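Local coordinates for putative membrane protein (Corynebacterium diphtheriae NCTC 13129, PDB 3C8I) that is of unknown function but belongs to the DUF3239 family and is probably a membrane protein, of which this chain is the C-terminal part, at residues Y14-N25 / R65-V76; A50-P58 / I91-A99. All coordinates share one frame; numbering follows the deposited sequence.

Contact 1 of 2, residues Y14-N25 / R65-V76; sequences YDLVPAMIAEVN and RKVGTRIPAVAV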
ATOM      1  N   TYR B  14      -4.882 -10.596 -18.849  1.00 60.81           N
ATOM      2  CA  TYR B  14      -3.731 -10.575 -17.933  1.00 59.10           C
ATOM      3  C   TYR B  14      -2.532 -11.066 -18.726  1.00 58.07           C
ATOM      4  O   TYR B  14      -2.076 -12.202 -18.551  1.00 58.96           O
ATOM      5  CB  TYR B  14      -3.979 -11.478 -16.711  1.00 59.49           C
ATOM      6  CG  TYR B  14      -4.816 -10.853 -15.607  1.00 59.95           C
ATOM      7  CD1 TYR B  14      -6.149 -11.236 -15.392  1.00 59.41           C
ATOM      8  CD2 TYR B  14      -4.264  -9.896 -14.749  1.00 60.21           C
ATOM      9  CE1 TYR B  14      -6.909 -10.653 -14.362  1.00 59.71           C
ATOM     10  CE2 TYR B  14      -5.014  -9.319 -13.721  1.00 58.66           C
ATOM     11  CZ  TYR B  14      -6.330  -9.699 -13.534  1.00 59.74           C
ATOM     12  OH  TYR B  14      -7.055  -9.116 -12.517  1.00 60.02           O
ATOM     13  N   ASP B  15      -2.023 -10.229 -19.624  1.00 56.00           N
ATOM     14  CA  ASP B  15      -1.053 -10.739 -20.605  1.00 53.85           C
ATOM     15  C   ASP B  15       0.402 -10.722 -20.165  1.00 50.79           C
ATOM     16  O   ASP B  15       0.763 -10.079 -19.192  1.00 51.24           O
ATOM     17  CB  ASP B  15      -1.225 -10.065 -21.960  1.00 54.77           C
ATOM     18  CG  ASP B  15      -1.594 -11.054 -23.024  1.00 57.90           C
ATOM     19  OD1 ASP B  15      -0.865 -12.078 -23.116  1.00 62.05           O
ATOM     20  OD2 ASP B  15      -2.598 -10.828 -23.748  1.00 60.31           O
ATOM     21  N   LEU B  16       1.220 -11.476 -20.882  1.00 47.92           N
ATOM     22  CA  LEU B  16       2.572 -11.729 -20.456  1.00 45.15           C
ATOM     23  C   LEU B  16       3.434 -10.520 -20.732  1.00 42.35           C
ATOM     24  O   LEU B  16       3.378  -9.953 -21.813  1.00 42.38           O
ATOM     25  CB  LEU B  16       3.148 -12.938 -21.184  1.00 45.35           C
ATOM     26  CG  LEU B  16       2.617 -14.286 -20.697  1.00 46.55           C
ATOM     27  CD1 LEU B  16       3.091 -15.392 -21.653  1.00 45.32           C
ATOM     28  CD2 LEU B  16       3.042 -14.539 -19.228  1.00 44.04           C
ATOM     29  N   VAL B  17       4.260 -10.165 -19.757  1.00 38.91           N
ATOM     30  CA  VAL B  17       5.278  -9.158 -19.931  1.00 36.15           C
ATOM     31  C   VAL B  17       6.624  -9.767 -19.539  1.00 33.87           C
ATOM     32  O   VAL B  17       6.698 -10.603 -18.640  1.00 32.70           O
ATOM     33  CB  VAL B  17       4.962  -7.854 -19.114  1.00 35.87           C
ATOM     34  CG1 VAL B  17       3.622  -7.259 -19.554  1.00 35.74           C
ATOM     35  CG2 VAL B  17       4.954  -8.093 -17.593  1.00 33.55           C
ATOM     36  N   PRO B  18       7.695  -9.346 -20.205  1.00 31.75           N
ATOM     37  CA  PRO B  18       9.003  -9.758 -19.702  1.00 30.76           C
ATOM     38  C   PRO B  18       9.382  -8.996 -18.430  1.00 29.06           C
ATOM     39  O   PRO B  18       9.075  -7.800 -18.304  1.00 28.18           O
ATOM     40  CB  PRO B  18       9.946  -9.386 -20.835  1.00 30.26           C
ATOM     41  CG  PRO B  18       9.279  -8.267 -21.517  1.00 31.31           C
ATOM     42  CD  PRO B  18       7.813  -8.487 -21.399  1.00 31.46           C
ATOM     43  N   ALA B  19      10.023  -9.697 -17.507  1.00 27.87           N
ATOM     44  CA  ALA B  19      10.670  -9.075 -16.356  1.00 28.17           C
ATOM     45  C   ALA B  19      12.060  -9.702 -16.162  1.00 27.03           C
ATOM     46  O   ALA B  19      12.344 -10.794 -16.688  1.00 28.34           O
ATOM     47  CB  ALA B  19       9.790  -9.202 -15.078  1.00 26.42           C
ATOM     48  N   MET B  20      12.922  -9.009 -15.435  1.00 27.01           N
ATOM     49  CA  MET B  20      14.303  -9.406 -15.283  1.00 26.70           C
ATOM     50  C   MET B  20      14.844  -8.867 -13.968  1.00 27.22           C
ATOM     51  O   MET B  20      14.499  -7.751 -13.551  1.00 27.16           O
ATOM     52  CB  MET B  20      15.106  -8.818 -16.467  1.00 26.59           C
ATOM     53  CG  MET B  20      16.570  -9.290 -16.612  1.00 27.01           C
ATOM     54  SD  MET B  20      17.299  -8.715 -18.199  1.00 23.11           S
ATOM     55  CE  MET B  20      16.178  -9.453 -19.333  1.00 27.14           C
ATOM     56  N   ILE B  21      15.731  -9.634 -13.336  1.00 27.49           N
ATOM     57  CA  ILE B  21      16.368  -9.196 -12.097  1.00 28.14           C
ATOM     58  C   ILE B  21      17.346  -8.078 -12.437  1.00 28.78           C
ATOM     59  O   ILE B  21      18.288  -8.269 -13.223  1.00 27.21           O
ATOM     60  CB  ILE B  21      17.090 -10.320 -11.331  1.00 28.23           C
ATOM     61  CG1 ILE B  21      16.146 -11.496 -11.028  1.00 29.37           C
ATOM     62  CG2 ILE B  21      17.767  -9.737 -10.055  1.00 28.38           C
ATOM     63  CD1 ILE B  21      16.839 -12.687 -10.312  1.00 29.60           C
ATOM     64  N   ALA B  22      17.109  -6.914 -11.835  1.00 29.61           N
ATOM     65  CA  ALA B  22      17.887  -5.692 -12.103  1.00 31.32           C
ATOM     66  C   ALA B  22      18.878  -5.397 -10.979  1.00 32.27           C
ATOM     67  O   ALA B  22      19.872  -4.686 -11.184  1.00 33.50           O
ATOM     68  CB  ALA B  22      16.922  -4.499 -12.313  1.00 30.65           C
ATOM     69  N   GLU B  23      18.615  -5.938  -9.795  1.00 33.91           N
ATOM     70  CA  GLU B  23      19.471  -5.736  -8.646  1.00 34.72           C
ATOM     71  C   GLU B  23      19.214  -6.812  -7.593  1.00 35.24           C
ATOM     72  O   GLU B  23      18.070  -7.244  -7.393  1.00 33.50           O
ATOM     73  CB  GLU B  23      19.240  -4.339  -8.062  1.00 35.10           C
ATOM     74  CG  GLU B  23      19.866  -4.142  -6.679  1.00 36.39           C
ATOM     75  CD  GLU B  23      19.550  -2.801  -6.085  1.00 37.20           C
ATOM     76  OE1 GLU B  23      20.185  -1.827  -6.528  1.00 42.62           O
ATOM     77  OE2 GLU B  23      18.679  -2.730  -5.181  1.00 41.35           O
ATOM     78  N   VAL B  24      20.288  -7.242  -6.927  1.00 35.36           N
ATOM     79  CA  VAL B  24      20.215  -8.279  -5.904  1.00 36.15           C
ATOM     80  C   VAL B  24      20.859  -7.785  -4.614  1.00 37.16           C
ATOM     81  O   VAL B  24      21.978  -7.266  -4.633  1.00 37.13           O
ATOM     82  CB  VAL B  24      20.893  -9.580  -6.396  1.00 36.94           C
ATOM     83  CG1 VAL B  24      21.071 -10.581  -5.250  1.00 37.30           C
ATOM     84  CG2 VAL B  24      20.083 -10.194  -7.547  1.00 36.07           C
ATOM     85  N   ASN B  25      20.142  -7.947  -3.504  1.00 38.23           N
ATOM     86  CA  ASN B  25      20.543  -7.447  -2.185  1.00 38.76           C
ATOM     87  C   ASN B  25      20.439  -8.601  -1.180  1.00 39.69           C
ATOM     88  O   ASN B  25      19.899  -9.651  -1.511  1.00 39.98           O
ATOM     89  CB  ASN B  25      19.638  -6.271  -1.780  1.00 39.16           C
ATOM     90  CG  ASN B  25      19.593  -5.163  -2.841  1.00 39.30           C
ATOM     91  OD1 ASN B  25      20.593  -4.525  -3.112  1.00 40.14           O
ATOM     92  ND2 ASN B  25      18.425  -4.945  -3.441  1.00 41.70           N
ATOM     93  N   ARG B  65      19.824 -16.430  -8.813  1.00 41.12           N
ATOM     94  CA  ARG B  65      19.516 -15.152  -8.154  1.00 40.45           C
ATOM     95  C   ARG B  65      20.574 -14.119  -8.524  1.00 39.51           C
ATOM     96  O   ARG B  65      21.427 -13.736  -7.704  1.00 38.86           O
ATOM     97  CB  ARG B  65      19.427 -15.335  -6.643  1.00 40.79           C
ATOM     98  CG  ARG B  65      18.806 -14.158  -5.920  1.00 41.17           C
ATOM     99  CD  ARG B  65      18.495 -14.508  -4.476  1.00 41.94           C
ATOM    100  NE  ARG B  65      17.949 -13.353  -3.777  1.00 43.06           N
ATOM    101  CZ  ARG B  65      18.666 -12.437  -3.126  1.00 43.32           C
ATOM    102  NH1 ARG B  65      19.983 -12.524  -3.031  1.00 44.60           N
ATOM    103  NH2 ARG B  65      18.046 -11.426  -2.547  1.00 44.50           N
ATOM    104  N   LYS B  66      20.501 -13.675  -9.778  1.00 37.98           N
ATOM    105  CA  LYS B  66      21.548 -12.875 -10.390  1.00 37.28           C
ATOM    106  C   LYS B  66      20.936 -11.809 -11.244  1.00 35.43           C
ATOM    107  O   LYS B  66      19.916 -12.039 -11.868  1.00 33.70           O
ATOM    108  CB  LYS B  66      22.404 -13.741 -11.330  1.00 37.45           C
ATOM    109  CG  LYS B  66      23.352 -14.684 -10.651  1.00 39.00           C
ATOM    110  CD  LYS B  66      24.252 -15.340 -11.696  1.00 39.36           C
ATOM    111  CE  LYS B  66      25.268 -16.289 -11.083  1.00 40.69           C
ATOM    112  NZ  LYS B  66      25.602 -17.406 -12.041  1.00 42.44           N
ATOM    113  N   VAL B  67      21.619 -10.674 -11.324  1.00 34.16           N
ATOM    114  CA  VAL B  67      21.231  -9.597 -12.222  1.00 33.93           C
ATOM    115  C   VAL B  67      21.200 -10.143 -13.647  1.00 33.23           C
ATOM    116  O   VAL B  67      22.163 -10.790 -14.088  1.00 33.23           O
ATOM    117  CB  VAL B  67      22.199  -8.411 -12.118  1.00 33.90           C
ATOM    118  CG1 VAL B  67      21.877  -7.355 -13.162  1.00 34.20           C
ATOM    119  CG2 VAL B  67      22.162  -7.805 -10.705  1.00 34.22           C
ATOM    120  N   GLY B  68      20.075  -9.947 -14.336  1.00 32.06           N
ATOM    121  CA  GLY B  68      19.896 -10.425 -15.713  1.00 31.59           C
ATOM    122  C   GLY B  68      19.051 -11.676 -15.889  1.00 30.53           C
ATOM    123  O   GLY B  68      18.634 -11.979 -17.003  1.00 29.76           O
ATOM    124  N   THR B  69      18.787 -12.411 -14.808  1.00 30.49           N
ATOM    125  CA  THR B  69      17.915 -13.588 -14.880  1.00 30.54           C
ATOM    126  C   THR B  69      16.543 -13.206 -15.385  1.00 30.03           C
ATOM    127  O   THR B  69      15.912 -12.289 -14.854  1.00 29.29           O
ATOM    128  CB  THR B  69      17.739 -14.288 -13.503  1.00 30.42           C
ATOM    129  OG1 THR B  69      18.982 -14.870 -13.091  1.00 30.36           O
ATOM    130  CG2 THR B  69      16.679 -15.374 -13.588  1.00 30.63           C
ATOM    131  N   ARG B  70      16.060 -13.932 -16.386  1.00 30.09           N
ATOM    132  CA  ARG B  70      14.742 -13.686 -16.946  1.00 31.00           C
ATOM    133  C   ARG B  70      13.599 -14.240 -16.066  1.00 30.98           C
ATOM    134  O   ARG B  70      13.682 -15.358 -15.544  1.00 31.60           O
ATOM    135  CB  ARG B  70      14.624 -14.316 -18.314  1.00 31.12           C
ATOM    136  CG  ARG B  70      15.578 -13.794 -19.357  1.00 32.97           C
ATOM    137  CD  ARG B  70      15.321 -14.585 -20.660  1.00 34.24           C
ATOM    138  NE  ARG B  70      15.814 -13.882 -21.853  1.00 38.52           N
ATOM    139  CZ  ARG B  70      15.426 -14.144 -23.110  1.00 38.29           C
ATOM    140  NH1 ARG B  70      14.520 -15.093 -23.377  1.00 40.21           N
ATOM    141  NH2 ARG B  70      15.938 -13.436 -24.110  1.00 39.63           N
ATOM    142  N   ILE B  71      12.552 -13.436 -15.923  1.00 30.52           N
ATOM    143  CA  ILE B  71      11.382 -13.731 -15.093  1.00 30.68           C
ATOM    144  C   ILE B  71      10.132 -13.410 -15.915  1.00 30.16           C
ATOM    145  O   ILE B  71       9.748 -12.262 -16.022  1.00 30.45           O
ATOM    146  CB  ILE B  71      11.314 -12.856 -13.799  1.00 30.75           C
ATOM    147  CG1 ILE B  71      12.572 -12.979 -12.929  1.00 32.07           C
ATOM    148  CG2 ILE B  71      10.055 -13.212 -12.967  1.00 30.16           C
ATOM    149  CD1 ILE B  71      12.841 -14.376 -12.410  1.00 33.76           C
ATOM    150  N   PRO B  72       9.478 -14.426 -16.483  1.00 30.14           N
ATOM    151  CA  PRO B  72       8.200 -14.169 -17.139  1.00 29.96           C
ATOM    152  C   PRO B  72       7.162 -13.653 -16.129  1.00 28.84           C
ATOM    153  O   PRO B  72       7.051 -14.196 -15.037  1.00 28.60           O
ATOM    154  CB  PRO B  72       7.799 -15.542 -17.676  1.00 29.61           C
ATOM    155  CG  PRO B  72       9.007 -16.347 -17.614  1.00 31.74           C
ATOM    156  CD  PRO B  72       9.857 -15.837 -16.544  1.00 30.84           C
ATOM    157  N   ALA B  73       6.396 -12.634 -16.507  1.00 28.90           N
ATOM    158  CA  ALA B  73       5.551 -11.902 -15.581  1.00 29.74           C
ATOM    159  C   ALA B  73       4.224 -11.542 -16.241  1.00 30.59           C
ATOM    160  O   ALA B  73       4.039 -11.743 -17.464  1.00 29.54           O
ATOM    161  CB  ALA B  73       6.287 -10.618 -15.081  1.00 28.33           C
ATOM    162  N   VAL B  74       3.289 -11.067 -15.435  1.00 31.11           N
ATOM    163  CA  VAL B  74       2.098 -10.401 -15.942  1.00 33.04           C
ATOM    164  C   VAL B  74       1.864  -9.103 -15.178  1.00 33.11           C
ATOM    165  O   VAL B  74       2.277  -8.969 -14.014  1.00 32.88           O
ATOM    166  CB  VAL B  74       0.798 -11.286 -15.919  1.00 33.97           C
ATOM    167  CG1 VAL B  74       1.028 -12.631 -16.631  1.00 36.29           C
ATOM    168  CG2 VAL B  74       0.241 -11.459 -14.498  1.00 36.24           C
ATOM    169  N   ALA B  75       1.223  -8.146 -15.846  1.00 33.58           N
ATOM    170  CA  ALA B  75       0.849  -6.884 -15.227  1.00 35.16           C
ATOM    171  C   ALA B  75      -0.462  -7.143 -14.530  1.00 37.24           C
ATOM    172  O   ALA B  75      -1.519  -7.307 -15.186  1.00 37.79           O
ATOM    173  CB  ALA B  75       0.718  -5.774 -16.261  1.00 35.33           C
ATOM    174  N   VAL B  76      -0.404  -7.219 -13.206  1.00 37.32           N
ATOM    175  CA  VAL B  76      -1.543  -7.714 -12.440  1.00 37.81           C
ATOM    176  C   VAL B  76      -2.540  -6.606 -12.145  1.00 38.64           C
ATOM    177  O   VAL B  76      -3.755  -6.853 -12.197  1.00 39.72           O
ATOM    178  CB  VAL B  76      -1.113  -8.523 -11.189  1.00 38.06           C
ATOM    179  CG1 VAL B  76      -0.561  -7.637 -10.109  1.00 38.20           C
ATOM    180  CG2 VAL B  76      -2.286  -9.381 -10.666  1.00 39.09           C
TER
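Antiparallel pairing of strands 16-24 and 70-76, mid-sheet, brings Val-17 opposite Ala-73 in a hydrogen-bonded pair. Val-17 N donates to Ala-73 O at 2.8 Å and 168°, while the return bond, Ala-73 N to Val-17 O, is bent (139°). Farther along, Ile-71 N donates to Ala-19 O (2.8 Å); the reverse bond is weak. The methyls of Val-17, Ala-19 and Ala-73 line one face, with Ala-19 CB 3.8 Å from Ala-73 CB. Pro-18 and Met-20 point to the opposite face, where helix 115-124 packs through Trp-118 and Leu-121. Beyond Met-20 the partner becomes the type II turn 66-69: Gly-68, whose positive phi suits glycine, donates from N to Ile-21 O at 2.7 Å, in the carbonyl plane. Ile-21 CD1 lies alongside Thr-69, 3.7 Å from its CB.

Arg-65, extended from CG to NE, presents its guanidinium edge to the carbonyl of Asn-25, just past the strand: NH2 is 2.8 Å from Asn-25 O and straight at 163°, with NH1 a weak second donor. Val-24 CG1 lies over a guanidinium face.

Backbone bonds thus set the register, and Arg-65 extends the grip by satisfying Asn-25 O, whose partial charge probably favours the cation.

Contact 2 of 2, residues A50-P58 / I91-A99; sequences ATRNITAIP and ISPMPIAWA
Ala-50 turns its CB toward the carbonyl of Ile-91, 3.9 Å from Ile-91 O, where strands 50-54 and 91-95 face each other without sharing a ladder: their axes approach no closer than 6.9 Å and are inclined at 58°. Next, Thr-51 O and Ile-91 O both lie within hydrogen-bonding distance of one water.

Arg-52 spans the gap: its CG is anti to the backbone N (chi1 -179°) and the chain stays extended to NE, carrying NH1 to 2.8 Å from Pro-93 O, above the plane of that carbonyl. The guanidinium meets the indole of Trp-98 nearly at right angles (84°): the ring edge at CH2 lies over a guanidinium face, 3.6 Å from NH2. NH1 also bonds Trp-98 O of a neighbouring subunit.

Ile-54 meets Pro-95 tip to tip and sets CG2 at the indole edge, 3.7 Å from Trp-98 CZ2. Pro-95 CD packs over the centre of one indole face. At Ala-56 the carbonyl accepts Trp-98 NE1 (3.0 Å) in its own plane. Ile-57 packs CG1 and CD1 on Pro-95 CG and CG2 on Ala-97 CB, and Pro-58 CD reaches the pyrrole edge at Trp-98 CD1, 3.9 Å away.

The indole N-H is thus satisfied and helps fix the ring's rotation, while Arg-52 sets its partly exposed charge at the border of the apolar cluster, where carbonyls from both subunits probably offset it.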
ATOM      1  N   ALA B  50       8.837  -0.765 -15.454  1.00 29.46           N
ATOM      2  CA  ALA B  50       8.228  -0.755 -14.125  1.00 29.76           C
ATOM      3  C   ALA B  50       9.082  -1.615 -13.218  1.00 30.13           C
ATOM      4  O   ALA B  50       9.392  -2.742 -13.564  1.00 32.23           O
ATOM      5  CB  ALA B  50       6.762  -1.303 -14.191  1.00 28.08           C
ATOM      6  N   THR B  51       9.442  -1.123 -12.045  1.00 29.98           N
ATOM      7  CA  THR B  51      10.213  -1.923 -11.124  1.00 29.65           C
ATOM      8  C   THR B  51       9.451  -2.309  -9.872  1.00 29.47           C
ATOM      9  O   THR B  51       8.475  -1.660  -9.476  1.00 28.23           O
ATOM     10  CB  THR B  51      11.555  -1.228 -10.714  1.00 29.80           C
ATOM     11  OG1 THR B  51      11.275   0.030 -10.101  1.00 32.74           O
ATOM     12  CG2 THR B  51      12.528  -1.098 -11.918  1.00 31.10           C
ATOM     13  N   ARG B  52       9.911  -3.379  -9.238  1.00 29.27           N
ATOM     14  CA  ARG B  52       9.299  -3.879  -8.028  1.00 29.63           C
ATOM     15  C   ARG B  52      10.308  -4.620  -7.177  1.00 29.32           C
ATOM     16  O   ARG B  52      11.044  -5.467  -7.669  1.00 27.76           O
ATOM     17  CB  ARG B  52       8.166  -4.842  -8.374  1.00 29.58           C
ATOM     18  CG  ARG B  52       7.439  -5.397  -7.188  1.00 29.50           C
ATOM     19  CD  ARG B  52       6.278  -6.310  -7.609  1.00 29.10           C
ATOM     20  NE  ARG B  52       5.552  -6.826  -6.450  1.00 29.47           N
ATOM     21  CZ  ARG B  52       4.299  -7.272  -6.460  1.00 27.27           C
ATOM     22  NH1 ARG B  52       3.618  -7.317  -7.596  1.00 27.57           N
ATOM     23  NH2 ARG B  52       3.730  -7.707  -5.327  1.00 27.02           N
ATOM     24  N   ASN B  53      10.286  -4.312  -5.894  1.00 30.26           N
ATOM     25  CA  ASN B  53      11.103  -4.999  -4.912  1.00 31.30           C
ATOM     26  C   ASN B  53      10.412  -6.281  -4.486  1.00 31.08           C
ATOM     27  O   ASN B  53       9.244  -6.267  -4.077  1.00 31.40           O
ATOM     28  CB  ASN B  53      11.383  -4.082  -3.740  1.00 32.96           C
ATOM     29  CG  ASN B  53      12.527  -3.121  -4.023  1.00 37.81           C
ATOM     30  OD1 ASN B  53      13.636  -3.292  -3.499  1.00 46.23           O
ATOM     31  ND2 ASN B  53      12.278  -2.115  -4.856  1.00 42.82           N
ATOM     32  N   ILE B  54      11.111  -7.396  -4.638  1.00 30.05           N
ATOM     33  CA  ILE B  54      10.548  -8.726  -4.400  1.00 31.14           C
ATOM     34  C   ILE B  54      11.439  -9.538  -3.466  1.00 31.17           C
ATOM     35  O   ILE B  54      12.667  -9.547  -3.607  1.00 30.70           O
ATOM     36  CB  ILE B  54      10.333  -9.484  -5.749  1.00 31.20           C
ATOM     37  CG1 ILE B  54       9.238  -8.781  -6.574  1.00 32.55           C
ATOM     38  CG2 ILE B  54       9.946 -10.965  -5.519  1.00 30.51           C
ATOM     39  CD1 ILE B  54       9.060  -9.406  -8.008  1.00 33.02           C
ATOM     40  N   THR B  55      10.832 -10.202  -2.491  1.00 31.80           N
ATOM     41  CA  THR B  55      11.630 -10.970  -1.531  1.00 32.31           C
ATOM     42  C   THR B  55      11.924 -12.384  -2.041  1.00 32.67           C
ATOM     43  O   THR B  55      13.055 -12.850  -1.933  1.00 32.81           O
ATOM     44  CB  THR B  55      10.940 -10.983  -0.154  1.00 32.93           C
ATOM     45  OG1 THR B  55      10.884  -9.628   0.343  1.00 34.93           O
ATOM     46  CG2 THR B  55      11.693 -11.861   0.809  1.00 32.95           C
ATOM     47  N   ALA B  56      10.929 -13.049  -2.624  1.00 32.36           N
ATOM     48  CA  ALA B  56      11.062 -14.457  -3.008  1.00 32.41           C
ATOM     49  C   ALA B  56      10.354 -14.787  -4.320  1.00 32.42           C
ATOM     50  O   ALA B  56       9.206 -14.401  -4.529  1.00 31.13           O
ATOM     51  CB  ALA B  56      10.524 -15.356  -1.906  1.00 32.39           C
ATOM     52  N   ILE B  57      11.043 -15.525  -5.187  1.00 31.90           N
ATOM     53  CA  ILE B  57      10.415 -16.102  -6.374  1.00 32.69           C
ATOM     54  C   ILE B  57      10.850 -17.569  -6.435  1.00 33.13           C
ATOM     55  O   ILE B  57      12.047 -17.837  -6.509  1.00 31.85           O
ATOM     56  CB  ILE B  57      10.878 -15.415  -7.679  1.00 32.07           C
ATOM     57  CG1 ILE B  57      10.642 -13.890  -7.633  1.00 32.65           C
ATOM     58  CG2 ILE B  57      10.174 -16.056  -8.867  1.00 31.66           C
ATOM     59  CD1 ILE B  57      11.173 -13.139  -8.833  1.00 31.76           C
ATOM     60  N   PRO B  58       9.888 -18.513  -6.376  1.00 34.59           N
ATOM     61  CA  PRO B  58      10.209 -19.925  -6.507  1.00 35.64           C
ATOM     62  C   PRO B  58      11.106 -20.198  -7.709  1.00 36.41           C
ATOM     63  O   PRO B  58      10.835 -19.693  -8.794  1.00 37.16           O
ATOM     64  CB  PRO B  58       8.838 -20.575  -6.691  1.00 35.35           C
ATOM     65  CG  PRO B  58       7.923 -19.710  -5.955  1.00 35.64           C
ATOM     66  CD  PRO B  58       8.444 -18.318  -6.157  1.00 35.61           C
ATOM     67  N   ILE B  91       1.885   0.605 -12.624  1.00 28.99           N
ATOM     68  CA  ILE B  91       1.596  -0.789 -13.010  1.00 30.30           C
ATOM     69  C   ILE B  91       2.400  -1.742 -12.109  1.00 30.53           C
ATOM     70  O   ILE B  91       3.613  -1.562 -11.976  1.00 30.12           O
ATOM     71  CB  ILE B  91       2.000  -1.057 -14.499  1.00 30.53           C
ATOM     72  CG1 ILE B  91       1.152  -0.210 -15.461  1.00 32.27           C
ATOM     73  CG2 ILE B  91       1.880  -2.542 -14.838  1.00 29.46           C
ATOM     74  CD1 ILE B  91       1.572  -0.311 -16.931  1.00 31.27           C
ATOM     75  N   SER B  92       1.725  -2.712 -11.494  1.00 30.77           N
ATOM     76  CA  SER B  92       2.386  -3.769 -10.694  1.00 31.49           C
ATOM     77  C   SER B  92       2.621  -5.041 -11.498  1.00 30.82           C
ATOM     78  O   SER B  92       1.649  -5.734 -11.856  1.00 31.18           O
ATOM     79  CB  SER B  92       1.574  -4.162  -9.462  1.00 32.64           C
ATOM     80  OG  SER B  92       1.384  -3.051  -8.630  1.00 35.60           O
ATOM     81  N   PRO B  93       3.893  -5.350 -11.778  1.00 29.93           N
ATOM     82  CA  PRO B  93       4.197  -6.640 -12.392  1.00 30.21           C
ATOM     83  C   PRO B  93       4.309  -7.729 -11.325  1.00 29.14           C
ATOM     84  O   PRO B  93       4.725  -7.441 -10.205  1.00 28.21           O
ATOM     85  CB  PRO B  93       5.543  -6.397 -13.064  1.00 30.72           C
ATOM     86  CG  PRO B  93       6.219  -5.342 -12.208  1.00 29.87           C
ATOM     87  CD  PRO B  93       5.122  -4.553 -11.528  1.00 31.22           C
ATOM     88  N   MET B  94       3.932  -8.949 -11.671  1.00 28.06           N
ATOM     89  CA  MET B  94       4.155 -10.116 -10.807  1.00 29.08           C
ATOM     90  C   MET B  94       4.771 -11.253 -11.613  1.00 29.42           C
ATOM     91  O   MET B  94       4.406 -11.462 -12.769  1.00 29.96           O
ATOM     92  CB  MET B  94       2.834 -10.601 -10.166  1.00 28.77           C
ATOM     93  CG  MET B  94       1.756 -11.080 -11.128  1.00 31.28           C
ATOM     94  SD  MET B  94       0.366 -12.021 -10.327  1.00 26.28           S
ATOM     95  CE  MET B  94       1.147 -13.581  -9.936  1.00 34.11           C
ATOM     96  N   PRO B  95       5.707 -12.004 -11.007  1.00 29.96           N
ATOM     97  CA  PRO B  95       6.222 -13.197 -11.646  1.00 30.53           C
ATOM     98  C   PRO B  95       5.162 -14.280 -11.777  1.00 30.92           C
ATOM     99  O   PRO B  95       4.429 -14.537 -10.817  1.00 30.64           O
ATOM    100  CB  PRO B  95       7.329 -13.681 -10.713  1.00 30.58           C
ATOM    101  CG  PRO B  95       7.290 -12.827  -9.533  1.00 31.00           C
ATOM    102  CD  PRO B  95       6.309 -11.734  -9.698  1.00 30.17           C
ATOM    103  N   ILE B  96       5.094 -14.927 -12.940  1.00 32.03           N
ATOM    104  CA  ILE B  96       4.084 -15.993 -13.121  1.00 33.21           C
ATOM    105  C   ILE B  96       4.409 -17.199 -12.228  1.00 32.57           C
ATOM    106  O   ILE B  96       3.507 -17.948 -11.840  1.00 33.33           O
ATOM    107  CB  ILE B  96       3.821 -16.416 -14.605  1.00 33.49           C
ATOM    108  CG1 ILE B  96       4.962 -17.214 -15.195  1.00 35.28           C
ATOM    109  CG2 ILE B  96       3.508 -15.235 -15.489  1.00 35.01           C
ATOM    110  CD1 ILE B  96       4.549 -17.927 -16.517  1.00 36.59           C
ATOM    111  N   ALA B  97       5.675 -17.336 -11.851  1.00 32.24           N
ATOM    112  CA  ALA B  97       6.105 -18.360 -10.894  1.00 32.31           C
ATOM    113  C   ALA B  97       5.384 -18.302  -9.526  1.00 32.75           C
ATOM    114  O   ALA B  97       5.488 -19.262  -8.770  1.00 33.55           O
ATOM    115  CB  ALA B  97       7.597 -18.305 -10.693  1.00 31.65           C
ATOM    116  N   TRP B  98       4.703 -17.202  -9.195  1.00 31.83           N
ATOM    117  CA  TRP B  98       3.915 -17.130  -7.955  1.00 33.44           C
ATOM    118  C   TRP B  98       2.580 -17.861  -8.122  1.00 34.10           C
ATOM    119  O   TRP B  98       1.964 -18.264  -7.139  1.00 33.62           O
ATOM    120  CB  TRP B  98       3.604 -15.691  -7.562  1.00 31.22           C
ATOM    121  CG  TRP B  98       4.757 -14.878  -7.032  1.00 30.89           C
ATOM    122  CD1 TRP B  98       6.000 -15.324  -6.679  1.00 30.01           C
ATOM    123  CD2 TRP B  98       4.734 -13.479  -6.749  1.00 29.92           C
ATOM    124  NE1 TRP B  98       6.770 -14.272  -6.217  1.00 30.20           N
ATOM    125  CE2 TRP B  98       6.017 -13.125  -6.255  1.00 30.30           C
ATOM    126  CE3 TRP B  98       3.769 -12.478  -6.900  1.00 29.84           C
ATOM    127  CZ2 TRP B  98       6.345 -11.810  -5.899  1.00 30.44           C
ATOM    128  CZ3 TRP B  98       4.096 -11.185  -6.558  1.00 30.27           C
ATOM    129  CH2 TRP B  98       5.379 -10.855  -6.074  1.00 30.54           C
ATOM    130  N   ALA B  99       2.156 -18.010  -9.378  1.00 36.60           N
ATOM    131  CA  ALA B  99       0.889 -18.649  -9.753  1.00 38.28           C
ATOM    132  C   ALA B  99       0.998 -20.119 -10.178  1.00 40.23           C
ATOM    133  O   ALA B  99      -0.002 -20.842 -10.090  1.00 41.37           O
ATOM    134  CB  ALA B  99       0.235 -17.858 -10.870  1.00 38.19           C
TER
HETATM  135  O   HOH W   1       6.245  -0.618 -10.611  1.00 39.57           O

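In the fold
Both contacts meet in one antiparallel sheet, where strand 70-80 of contact 1 neighbours strand 88-95 of contact 2: Val-74 O lies 2.9 Å from Met-94 N and Val-76 N 2.9 Å from Ser-92 O, probable hydrogen bonds. Their centres are about 7 Å apart. Contact 1 is partly buried, joins adjacent strands and relies mainly on backbone bonds. Contact 2 is buried and bridges strands separated in the sheet order by 70-80, 16-24 and 29-36, so side chains do most of the work, apart from a water. Ile-71 CG2 packs on Pro-95 CB at 3.6 Å, so the apolar side chains of both contacts run together. Both reach the second subunit, contact 2 through more residues.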